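PDB 3G02: epoxide hydrolase from Aspergillus niger, which probably opens epoxides by adding water to give vicinal diols, as an alpha/beta-hydrolase-fold enzyme, here in an enantioselective variant obtained by directed evolution. Local coordinates for residues Y336-L350 with T361-H375. The protein carries 9 engineered substitutions. Numbering follows the deposited sequence. Where two conformers were deposited one is given.
Sequences YIHKPFGFSFFPKDL and TGNLVFFRDHAEGGH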
loop_
_atom_site.group_PDB
_atom_site.type_symbol
_atom_site.label_atom_id
_atom_site.label_comp_id
_atom_site.label_asym_id
_atom_site.label_seq_id
_atom_site.Cartn_x
_atom_site.Cartn_y
_atom_site.Cartn_z
ATOM N N TYR A 336 2.099 25.641 -17.677
ATOM C CA TYR A 336 3.394 26.165 -18.106
ATOM C C TYR A 336 3.787 27.340 -17.218
ATOM O O TYR A 336 2.987 28.249 -16.994
ATOM C CB TYR A 336 3.309 26.611 -19.570
ATOM C CG TYR A 336 4.621 27.019 -20.206
ATOM C CD1 TYR A 336 5.388 26.096 -20.916
ATOM C CD2 TYR A 336 5.082 28.335 -20.121
ATOM C CE1 TYR A 336 6.590 26.467 -21.516
ATOM C CE2 TYR A 336 6.284 28.717 -20.718
ATOM C CZ TYR A 336 7.028 27.780 -21.415
ATOM O OH TYR A 336 8.216 28.154 -22.006
ATOM N N ILE A 337 5.013 27.315 -16.700
ATOM C CA ILE A 337 5.506 28.414 -15.876
ATOM C C ILE A 337 6.117 29.488 -16.776
ATOM O O ILE A 337 7.198 29.299 -17.333
ATOM C CB ILE A 337 6.538 27.939 -14.820
ATOM C CG1 ILE A 337 5.937 26.837 -13.937
ATOM C CG2 ILE A 337 7.011 29.121 -13.971
ATOM C CD1 ILE A 337 6.969 26.027 -13.157
ATOM N N HIS A 338 5.411 30.606 -16.916
ATOM C CA HIS A 338 5.862 31.699 -17.783
ATOM C C HIS A 338 6.906 32.595 -17.118
ATOM O O HIS A 338 7.699 33.254 -17.798
ATOM C CB HIS A 338 4.669 32.519 -18.275
ATOM C CG HIS A 338 3.772 31.770 -19.209
ATOM N ND1 HIS A 338 4.039 31.650 -20.556
ATOM C CD2 HIS A 338 2.620 31.095 -18.991
ATOM C CE1 HIS A 338 3.085 30.937 -21.129
ATOM N NE2 HIS A 338 2.212 30.588 -20.202
ATOM N N LYS A 339 6.907 32.596 -15.789
ATOM C CA LYS A 339 7.886 33.340 -14.994
ATOM C C LYS A 339 9.254 32.649 -15.037
ATOM O O LYS A 339 9.335 31.482 -15.424
ATOM C CB LYS A 339 7.388 33.475 -13.556
ATOM C CG LYS A 339 6.161 34.363 -13.436
ATOM C CD LYS A 339 5.382 34.046 -12.197
ATOM C CE LYS A 339 4.018 34.708 -12.231
ATOM N NZ LYS A 339 3.198 34.248 -11.083
ATOM N N PRO A 340 10.334 33.372 -14.664
ATOM C CA PRO A 340 11.660 32.750 -14.618
ATOM C C PRO A 340 11.633 31.437 -13.837
ATOM O O PRO A 340 11.170 31.399 -12.693
ATOM C CB PRO A 340 12.511 33.795 -13.900
ATOM C CG PRO A 340 11.869 35.090 -14.257
ATOM C CD PRO A 340 10.393 34.798 -14.284
ATOM N N PHE A 341 12.117 30.381 -14.485
ATOM C CA PHE A 341 11.997 29.012 -13.998
ATOM C C PHE A 341 13.390 28.397 -13.984
ATOM O O PHE A 341 14.133 28.498 -14.961
ATOM C CB PHE A 341 11.028 28.255 -14.922
ATOM C CG PHE A 341 10.910 26.775 -14.652
ATOM C CD1 PHE A 341 10.856 26.270 -13.355
ATOM C CD2 PHE A 341 10.788 25.890 -15.716
ATOM C CE1 PHE A 341 10.734 24.897 -13.136
ATOM C CE2 PHE A 341 10.655 24.524 -15.505
ATOM C CZ PHE A 341 10.628 24.026 -14.210
ATOM N N GLY A 342 13.749 27.794 -12.851
ATOM C CA GLY A 342 15.057 27.175 -12.676
ATOM C C GLY A 342 14.927 25.747 -12.196
ATOM O O GLY A 342 13.937 25.390 -11.551
ATOM N N PHE A 343 15.921 24.926 -12.526
ATOM C CA PHE A 343 15.902 23.522 -12.146
ATOM C C PHE A 343 17.265 23.009 -11.705
ATOM O O PHE A 343 18.286 23.308 -12.330
ATOM C CB PHE A 343 15.361 22.660 -13.287
ATOM C CG PHE A 343 14.870 21.313 -12.837
ATOM C CD1 PHE A 343 13.557 21.153 -12.393
ATOM C CD2 PHE A 343 15.720 20.210 -12.837
ATOM C CE1 PHE A 343 13.101 19.912 -11.966
ATOM C CE2 PHE A 343 15.270 18.968 -12.402
ATOM C CZ PHE A 343 13.957 18.823 -11.972
ATOM N N SER A 344 17.263 22.236 -10.619
ATOM C CA SER A 344 18.446 21.507 -10.165
ATOM C C SER A 344 18.203 20.009 -10.302
ATOM O O SER A 344 17.289 19.457 -9.680
ATOM C CB SER A 344 18.786 21.856 -8.716
ATOM O OG SER A 344 19.238 23.191 -8.603
ATOM N N PHE A 345 19.034 19.371 -11.121
ATOM C CA PHE A 345 18.897 17.965 -11.474
ATOM C C PHE A 345 19.845 17.124 -10.637
ATOM O O PHE A 345 21.058 17.343 -10.649
ATOM C CB PHE A 345 19.202 17.779 -12.970
ATOM C CG PHE A 345 19.112 16.355 -13.451
ATOM C CD1 PHE A 345 17.971 15.900 -14.112
ATOM C CD2 PHE A 345 20.179 15.475 -13.272
ATOM C CE1 PHE A 345 17.889 14.587 -14.574
ATOM C CE2 PHE A 345 20.104 14.156 -13.725
ATOM C CZ PHE A 345 18.956 13.713 -14.378
ATOM N N PHE A 346 19.279 16.164 -9.910
ATOM C CA PHE A 346 20.055 15.172 -9.175
ATOM C C PHE A 346 19.761 13.788 -9.757
ATOM O O PHE A 346 18.596 13.432 -9.947
ATOM C CB PHE A 346 19.746 15.254 -7.677
ATOM C CG PHE A 346 20.141 16.564 -7.061
ATOM C CD1 PHE A 346 21.443 16.766 -6.602
ATOM C CD2 PHE A 346 19.229 17.614 -6.964
ATOM C CE1 PHE A 346 21.822 17.978 -6.044
ATOM C CE2 PHE A 346 19.602 18.834 -6.402
ATOM C CZ PHE A 346 20.901 19.014 -5.940
ATOM N N PRO A 347 20.817 13.013 -10.068
ATOM C CA PRO A 347 20.663 11.838 -10.932
ATOM C C PRO A 347 19.922 10.665 -10.299
ATOM O O PRO A 347 19.314 9.872 -11.022
ATOM C CB PRO A 347 22.112 11.444 -11.245
ATOM C CG PRO A 347 22.888 11.925 -10.083
ATOM C CD PRO A 347 22.212 13.192 -9.627
ATOM N N LYS A 348 19.977 10.554 -8.974
ATOM C CA LYS A 348 19.327 9.445 -8.274
ATOM C C LYS A 348 17.986 9.850 -7.682
ATOM O O LYS A 348 17.451 9.184 -6.791
ATOM C CB LYS A 348 20.257 8.832 -7.224
ATOM C CG LYS A 348 21.426 8.091 -7.854
ATOM C CD LYS A 348 22.225 7.304 -6.843
ATOM C CE LYS A 348 23.426 6.658 -7.517
ATOM N NZ LYS A 348 24.245 5.855 -6.571
ATOM N N ASP A 349 17.434 10.944 -8.192
ATOM C CA ASP A 349 16.067 11.320 -7.864
ATOM C C ASP A 349 15.102 10.295 -8.475
ATOM O O ASP A 349 15.511 9.438 -9.259
ATOM C CB ASP A 349 15.764 12.729 -8.366
ATOM C CG ASP A 349 14.760 13.462 -7.492
ATOM O OD1 ASP A 349 13.933 12.806 -6.818
ATOM O OD2 ASP A 349 14.786 14.705 -7.485
ATOM N N LEU A 350 13.828 10.388 -8.108
ATOM C CA LEU A 350 12.846 9.345 -8.423
ATOM C C LEU A 350 12.499 9.257 -9.901
ATOM O O LEU A 350 12.383 8.164 -10.454
ATOM C CB LEU A 350 11.560 9.558 -7.614
ATOM C CG LEU A 350 11.739 9.773 -6.108
ATOM C CD1 LEU A 350 10.396 10.000 -5.438
ATOM C CD2 LEU A 350 12.460 8.583 -5.495
ATOM N N THR A 361 8.036 22.773 -20.083
ATOM C CA THR A 361 7.063 23.017 -19.019
ATOM C C THR A 361 7.176 24.403 -18.378
ATOM O O THR A 361 6.406 24.745 -17.474
ATOM C CB THR A 361 7.155 21.939 -17.915
ATOM O OG1 THR A 361 8.306 22.184 -17.098
ATOM C CG2 THR A 361 7.248 20.548 -18.516
ATOM N N GLY A 362 8.139 25.194 -18.838
ATOM C CA GLY A 362 8.318 26.538 -18.315
ATOM C C GLY A 362 9.404 27.335 -19.004
ATOM O O GLY A 362 10.136 26.813 -19.847
ATOM N N ASN A 363 9.490 28.609 -18.632
ATOM C CA ASN A 363 10.535 29.514 -19.095
ATOM C C ASN A 363 11.841 29.177 -18.370
ATOM O O ASN A 363 12.287 29.906 -17.477
ATOM C CB ASN A 363 10.091 30.966 -18.855
ATOM C CG ASN A 363 11.144 31.992 -19.252
ATOM O OD1 ASN A 363 11.954 31.770 -20.158
ATOM N ND2 ASN A 363 11.135 33.128 -18.564
ATOM N N LEU A 364 12.439 28.054 -18.767
ATOM C CA LEU A 364 13.618 27.513 -18.096
ATOM C C LEU A 364 14.867 28.310 -18.454
ATOM O O LEU A 364 15.476 28.094 -19.505
ATOM C CB LEU A 364 13.796 26.025 -18.427
ATOM C CG LEU A 364 14.904 25.263 -17.689
ATOM C CD1 LEU A 364 14.554 25.070 -16.216
ATOM C CD2 LEU A 364 15.168 23.927 -18.358
ATOM N N VAL A 365 15.233 29.230 -17.567
ATOM C CA VAL A 365 16.361 30.138 -17.789
ATOM C C VAL A 365 17.594 29.708 -16.997
ATOM O O VAL A 365 18.671 30.292 -17.133
ATOM C CB VAL A 365 15.994 31.600 -17.417
ATOM C CG1 VAL A 365 14.905 32.137 -18.345
ATOM C CG2 VAL A 365 15.560 31.707 -15.956
ATOM N N PHE A 366 17.426 28.679 -16.171
ATOM C CA PHE A 366 18.467 28.242 -15.248
ATOM C C PHE A 366 18.373 26.732 -15.076
ATOM O O PHE A 366 17.317 26.206 -14.725
ATOM C CB PHE A 366 18.288 28.965 -13.910
ATOM C CG PHE A 366 19.294 28.590 -12.854
ATOM C CD1 PHE A 366 19.088 27.480 -12.033
ATOM C CD2 PHE A 366 20.424 29.374 -12.646
ATOM C CE1 PHE A 366 20.005 27.145 -11.046
ATOM C CE2 PHE A 366 21.347 29.045 -11.658
ATOM C CZ PHE A 366 21.137 27.932 -10.857
ATOM N N PHE A 367 19.477 26.044 -15.344
ATOM C CA PHE A 367 19.550 24.598 -15.171
ATOM C C PHE A 367 20.919 24.215 -14.638
ATOM O O PHE A 367 21.943 24.697 -15.126
ATOM C CB PHE A 367 19.274 23.874 -16.493
ATOM C CG PHE A 367 19.193 22.376 -16.365
ATOM C CD1 PHE A 367 17.979 21.752 -16.092
ATOM C CD2 PHE A 367 20.330 21.586 -16.519
ATOM C CE1 PHE A 367 17.899 20.364 -15.970
ATOM C CE2 PHE A 367 20.259 20.199 -16.400
ATOM C CZ PHE A 367 19.041 19.589 -16.127
ATOM N N ARG A 368 20.928 23.354 -13.626
ATOM C CA ARG A 368 22.172 22.816 -13.084
ATOM C C ARG A 368 22.059 21.310 -12.908
ATOM O O ARG A 368 21.102 20.822 -12.298
ATOM C CB ARG A 368 22.521 23.461 -11.737
ATOM C CG ARG A 368 22.782 24.962 -11.776
ATOM C CD ARG A 368 24.203 25.305 -12.210
ATOM N NE ARG A 368 24.473 26.743 -12.123
ATOM C CZ ARG A 368 24.189 27.629 -13.079
ATOM N NH1 ARG A 368 23.618 27.244 -14.214
ATOM N NH2 ARG A 368 24.478 28.910 -12.896
ATOM N N ASP A 369 23.037 20.598 -13.468
ATOM C CA ASP A 369 23.216 19.159 -13.285
ATOM C C ASP A 369 24.119 18.902 -12.086
ATOM O O ASP A 369 24.939 19.755 -11.728
ATOM C CB ASP A 369 23.878 18.546 -14.524
ATOM C CG ASP A 369 22.879 18.115 -15.581
ATOM O OD1 ASP A 369 21.847 17.501 -15.229
ATOM O OD2 ASP A 369 23.138 18.373 -16.774
ATOM N N HIS A 370 23.973 17.731 -11.470
ATOM C CA HIS A 370 24.907 17.303 -10.441
ATOM C C HIS A 370 25.270 15.843 -10.630
ATOM O O HIS A 370 24.465 15.055 -11.130
ATOM C CB HIS A 370 24.337 17.575 -9.051
ATOM C CG HIS A 370 24.089 19.026 -8.793
ATOM N ND1 HIS A 370 25.091 19.898 -8.428
ATOM C CD2 HIS A 370 22.962 19.769 -8.897
ATOM C CE1 HIS A 370 24.588 21.112 -8.295
ATOM N NE2 HIS A 370 23.298 21.061 -8.574
ATOM N N ALA A 371 26.498 15.505 -10.249
ATOM C CA ALA A 371 27.044 14.168 -10.453
ATOM C C ALA A 371 26.526 13.159 -9.434
ATOM O O ALA A 371 26.510 11.954 -9.700
ATOM C CB ALA A 371 28.564 14.211 -10.426
ATOM N N GLU A 372 26.117 13.653 -8.267
ATOM C CA GLU A 372 25.617 12.788 -7.198
ATOM C C GLU A 372 24.448 13.404 -6.432
ATOM O O GLU A 372 24.129 14.585 -6.597
ATOM C CB GLU A 372 26.743 12.344 -6.249
ATOM C CG GLU A 372 27.718 13.420 -5.796
ATOM C CD GLU A 372 29.042 12.840 -5.295
ATOM O OE1 GLU A 372 29.103 11.628 -4.993
ATOM O OE2 GLU A 372 30.030 13.599 -5.200
ATOM N N GLY A 373 23.809 12.585 -5.601
ATOM C CA GLY A 373 22.641 13.013 -4.846
ATOM C C GLY A 373 21.364 12.348 -5.314
ATOM O O GLY A 373 21.152 12.138 -6.512
ATOM N N GLY A 374 20.506 12.021 -4.352
ATOM C CA GLY A 374 19.225 11.394 -4.633
ATOM C C GLY A 374 18.054 12.338 -4.454
ATOM O O GLY A 374 18.156 13.544 -4.696
ATOM N N HIS A 375 16.936 11.778 -4.007
ATOM C CA HIS A 375 15.679 12.511 -3.933
ATOM C C HIS A 375 15.624 13.597 -2.861
ATOM O O HIS A 375 15.031 14.658 -3.080
ATOM C CB HIS A 375 14.531 11.529 -3.719
ATOM C CG HIS A 375 13.211 12.196 -3.515
ATOM N ND1 HIS A 375 12.517 12.794 -4.542
ATOM C CD2 HIS A 375 12.466 12.374 -2.398
ATOM C CE1 HIS A 375 11.394 13.305 -4.069
ATOM N NE2 HIS A 375 11.339 13.065 -2.772
HETATM O O HOH W 1 14.434 15.894 -5.357
HETATM O O HOH W 2 16.718 16.001 -5.998
#
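The His375 ring carries Leu350 CD1 over one face, 3.8 Å from the ring centroid, while Asp349 OD1 lies at its edge close to the ring plane. The rings of Phe346 and His370 run nearly parallel (planes at 10°) but are offset, with little overlap; His370 NE2 hydrogen-bonds Asp388 OD2, and Glu372 O sits at the edge of Phe346. Leu364 CD1 covers one face of Phe341 and Ile337 CD1 the opposite one, both toward the rim. On the Tyr336 ring Gly362 CA rests over the centre, a CH-pi contact of 3.6 Å to the centroid. Phe343, Phe345 and Phe367 line the same face of the sheet as Phe341; Phe367 CZ comes 3.6 Å from Phe345 CB, and helix 355-358 packs against Phe341, Phe343 and Phe367.

Strands 340-345 and 362-369 pair in parallel at the edge of the central sheet, joined by a beta-alpha-beta crossover through helix 355-358. Phe341 pairs with Leu364 but Gly342 with Phe366, a beta bulge with Val365 as the extra residue; beyond it Phe345 N reaches Arg368 O at 2.8 Å in an almost straight bond (177°).

Past the strand ends, Lys348 N donates to Gly373 O. Here His375 ND1 donates to the syn side of Asp349 OD1 over 2.7 Å, and Leu350 N reaches the same oxygen from the anti side at 2.7 Å. His375 swings its ring away from its own N, and the chi2 turn (74°) brings ND1 to Asp349. Asp193, the predicted nucleophile, touches the His375 side chain. This is consistent with the nucleophile-His-acid triad of alpha/beta-hydrolase epoxide hydrolases: Asp349 probably orients the imidazole, and the two donors on OD1 should hold the carboxylate's rotation.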